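Local coordinates for protein pseudopilin EpsI (PDB 2RET) that is a minor pseudopilin that pairs with EpsJ and is probably a component of the periplasm-spanning pseudopilus of the type II secretion system, which exports proteases and toxins, at residues A18-N23 and E42-Q47. The protein carries 2 engineered substitutions. Numbering follows the deposited sequence.
Sequences AMVADN and EELAGQ
V20 of helix 8-30 and E42 of strand 38-44 have the nearest CA atoms, 7.0 Å apart; the axes of segments 18-23 and 42-44 come within 9.6 Å, their directions inclined at 136°. The polar link joins N23 to E42: N23 ND2 donates to E42 OE2 over 2.8 Å, at an N-H...O angle of 160°. Carboxylate and amide lie almost coplanar, and OE2 accepts through its syn lone pair. E42 is extended, with CG anti to the backbone N (chi1 179°), which carries its carboxylate across to the helix. Glutamate suits this place because its methylenes can lie along V20 while its charged end reaches an amide; V20 CG1 comes within 3.6 Å of E42 OE1. The other oxygen, OE1, accepts from Q24 NE2, so both oxygens are gripped from the helix. L44 supplies the apolar side of the contact. Its CD1 rests over the groove between M19 and V20, 3.9 Å from M19 CB and 3.9 Å from V20 CG2, while the selenium of selenomethionine M19 lies 4.1 Å from L44 CD2. A branched leucine can thus touch two successive helix residues. L44 also opens the type I' turn to Q47 that joins strands 38-44 and 47-56 in a hairpin. The contact lays the long helix of the periplasmic domain, crystallised without its N-terminal membrane helix, against strand 38-44, an outermost strand of this chain's antiparallel sheet, with V20 also reaching V70 on strand 63-71. EpsJ adjoins the same place: its A162 packs on M19 and L44, and its A162, R163 and T164 hydrogen-bond to the N23 amide.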
ATOM      1  N   ALA A  18     -31.252  -4.565  -3.824  1.00 13.93           N
ATOM      2  CA  ALA A  18     -29.845  -4.167  -3.750  1.00 14.17           C
ATOM      3  C   ALA A  18     -29.193  -4.485  -2.385  1.00 14.78           C
ATOM      4  O   ALA A  18     -28.046  -4.921  -2.322  1.00 14.89           O
ATOM      5  CB  ALA A  18     -29.695  -2.657  -4.090  1.00 13.54           C
HETATM    6  N   MSE A  19     -29.920  -4.256  -1.287  1.00 15.25           N
HETATM    7  CA  MSE A  19     -29.460  -4.643   0.022  1.00 15.52           C
HETATM    8  C   MSE A  19     -29.116  -6.135   0.109  1.00 16.07           C
HETATM    9  O   MSE A  19     -28.071  -6.479   0.600  1.00 17.17           O
HETATM   10  CB  MSE A  19     -30.483  -4.283   1.085  1.00 15.78           C
HETATM   11  CG  MSE A  19     -30.546  -2.799   1.404  1.00 16.04           C
HETATM   12 SE   MSE A  19     -31.743  -2.414   2.896  1.00 20.50          SE
HETATM   13  CE  MSE A  19     -30.619  -2.946   4.431  1.00 14.69           C
ATOM     14  N   VAL A  20     -30.013  -6.994  -0.344  1.00 15.79           N
ATOM     15  CA  VAL A  20     -29.783  -8.415  -0.413  1.00 15.22           C
ATOM     16  C   VAL A  20     -28.561  -8.782  -1.302  1.00 15.44           C
ATOM     17  O   VAL A  20     -27.779  -9.669  -0.953  1.00 15.07           O
ATOM     18  CB  VAL A  20     -31.082  -9.138  -0.909  1.00 15.77           C
ATOM     19  CG1 VAL A  20     -30.827 -10.650  -1.236  1.00 13.43           C
ATOM     20  CG2 VAL A  20     -32.210  -8.960   0.126  1.00 14.21           C
ATOM     21  N   ALA A  21     -28.425  -8.113  -2.443  1.00 14.75           N
ATOM     22  CA  ALA A  21     -27.305  -8.332  -3.352  1.00 14.82           C
ATOM     23  C   ALA A  21     -25.967  -8.059  -2.637  1.00 14.35           C
ATOM     24  O   ALA A  21     -25.052  -8.846  -2.724  1.00 13.46           O
ATOM     25  CB  ALA A  21     -27.441  -7.460  -4.620  1.00 13.89           C
ATOM     26  N   ASP A  22     -25.900  -6.944  -1.922  1.00 14.52           N
ATOM     27  CA  ASP A  22     -24.750  -6.597  -1.110  1.00 15.10           C
ATOM     28  C   ASP A  22     -24.454  -7.616  -0.021  1.00 14.09           C
ATOM     29  O   ASP A  22     -23.298  -7.912   0.227  1.00 13.65           O
ATOM     30  CB  ASP A  22     -24.889  -5.204  -0.499  1.00 15.04           C
ATOM     31  CG  ASP A  22     -24.582  -4.077  -1.491  1.00 20.04           C
ATOM     32  OD1 ASP A  22     -24.013  -4.349  -2.591  1.00 24.93           O
ATOM     33  OD2 ASP A  22     -24.935  -2.900  -1.187  1.00 23.66           O
ATOM     34  N   ASN A  23     -25.486  -8.113   0.642  1.00 14.01           N
ATOM     35  CA  ASN A  23     -25.316  -9.110   1.702  1.00 13.40           C
ATOM     36  C   ASN A  23     -24.774 -10.403   1.143  1.00 13.17           C
ATOM     37  O   ASN A  23     -23.919 -11.036   1.760  1.00 13.02           O
ATOM     38  CB  ASN A  23     -26.637  -9.368   2.462  1.00 13.38           C
ATOM     39  CG  ASN A  23     -27.106  -8.138   3.291  1.00 12.52           C
ATOM     40  OD1 ASN A  23     -26.319  -7.238   3.587  1.00  6.82           O
ATOM     41  ND2 ASN A  23     -28.380  -8.117   3.663  1.00  6.41           N
ATOM     42  N   GLU A  42     -33.471 -14.762   1.141  1.00 16.81           N
ATOM     43  CA  GLU A  42     -33.277 -13.879   2.231  1.00 17.72           C
ATOM     44  C   GLU A  42     -34.586 -13.125   2.453  1.00 17.46           C
ATOM     45  O   GLU A  42     -35.165 -12.567   1.516  1.00 17.37           O
ATOM     46  CB  GLU A  42     -32.125 -12.911   1.912  1.00 17.41           C
ATOM     47  CG  GLU A  42     -31.848 -11.888   3.013  1.00 18.90           C
ATOM     48  CD  GLU A  42     -30.493 -11.163   2.845  1.00 20.61           C
ATOM     49  OE1 GLU A  42     -29.661 -11.627   2.036  1.00 21.56           O
ATOM     50  OE2 GLU A  42     -30.263 -10.137   3.529  1.00 20.57           O
ATOM     51  N   GLU A  43     -34.997 -13.059   3.704  1.00 17.13           N
ATOM     52  CA  GLU A  43     -36.076 -12.225   4.135  1.00 18.08           C
ATOM     53  C   GLU A  43     -35.535 -10.830   4.478  1.00 18.11           C
ATOM     54  O   GLU A  43     -34.618 -10.686   5.282  1.00 18.27           O
ATOM     55  CB  GLU A  43     -36.691 -12.867   5.370  1.00 18.98           C
ATOM     56  CG  GLU A  43     -37.885 -12.156   5.897  1.00 22.36           C
ATOM     57  CD  GLU A  43     -39.156 -12.596   5.249  1.00 25.96           C
ATOM     58  OE1 GLU A  43     -39.096 -13.328   4.225  1.00 26.29           O
ATOM     59  OE2 GLU A  43     -40.220 -12.198   5.792  1.00 28.83           O
ATOM     60  N   LEU A  44     -36.136  -9.796   3.901  1.00 18.99           N
ATOM     61  CA  LEU A  44     -35.736  -8.428   4.146  1.00 19.37           C
ATOM     62  C   LEU A  44     -36.920  -7.546   3.853  1.00 19.76           C
ATOM     63  O   LEU A  44     -37.522  -7.690   2.782  1.00 19.44           O
ATOM     64  CB  LEU A  44     -34.537  -8.033   3.265  1.00 19.60           C
ATOM     65  CG  LEU A  44     -33.771  -6.739   3.581  1.00 19.12           C
ATOM     66  CD1 LEU A  44     -32.247  -6.887   3.436  1.00 15.97           C
ATOM     67  CD2 LEU A  44     -34.252  -5.618   2.756  1.00 17.83           C
ATOM     68  N   ALA A  45     -37.219  -6.628   4.796  1.00 19.04           N
ATOM     69  CA  ALA A  45     -38.380  -5.757   4.753  1.00 19.09           C
ATOM     70  C   ALA A  45     -39.675  -6.509   4.533  1.00 19.61           C
ATOM     71  O   ALA A  45     -40.520  -6.037   3.819  1.00 19.78           O
ATOM     72  CB  ALA A  45     -38.221  -4.665   3.688  1.00 19.37           C
ATOM     73  N   GLY A  46     -39.822  -7.689   5.139  1.00 20.28           N
ATOM     74  CA  GLY A  46     -41.090  -8.418   5.088  1.00 20.58           C
ATOM     75  C   GLY A  46     -41.253  -9.316   3.883  1.00 20.32           C
ATOM     76  O   GLY A  46     -42.202 -10.071   3.782  1.00 21.13           O
ATOM     77  N   GLN A  47     -40.295  -9.267   2.984  1.00 20.47           N
ATOM     78  CA  GLN A  47     -40.388  -9.934   1.715  1.00 20.41           C
ATOM     79  C   GLN A  47     -39.277 -10.992   1.573  1.00 21.06           C
ATOM     80  O   GLN A  47     -38.106 -10.751   1.935  1.00 20.44           O
ATOM     81  CB  GLN A  47     -40.241  -8.852   0.631  1.00 20.40           C
ATOM     82  CG  GLN A  47     -40.546  -9.360  -0.737  1.00 20.83           C
ATOM     83  CD  GLN A  47     -40.611  -8.301  -1.764  1.00 20.96           C
ATOM     84  OE1 GLN A  47     -40.717  -7.107  -1.442  1.00 19.77           O
ATOM     85  NE2 GLN A  47     -40.590  -8.722  -3.041  1.00 18.62           N
TER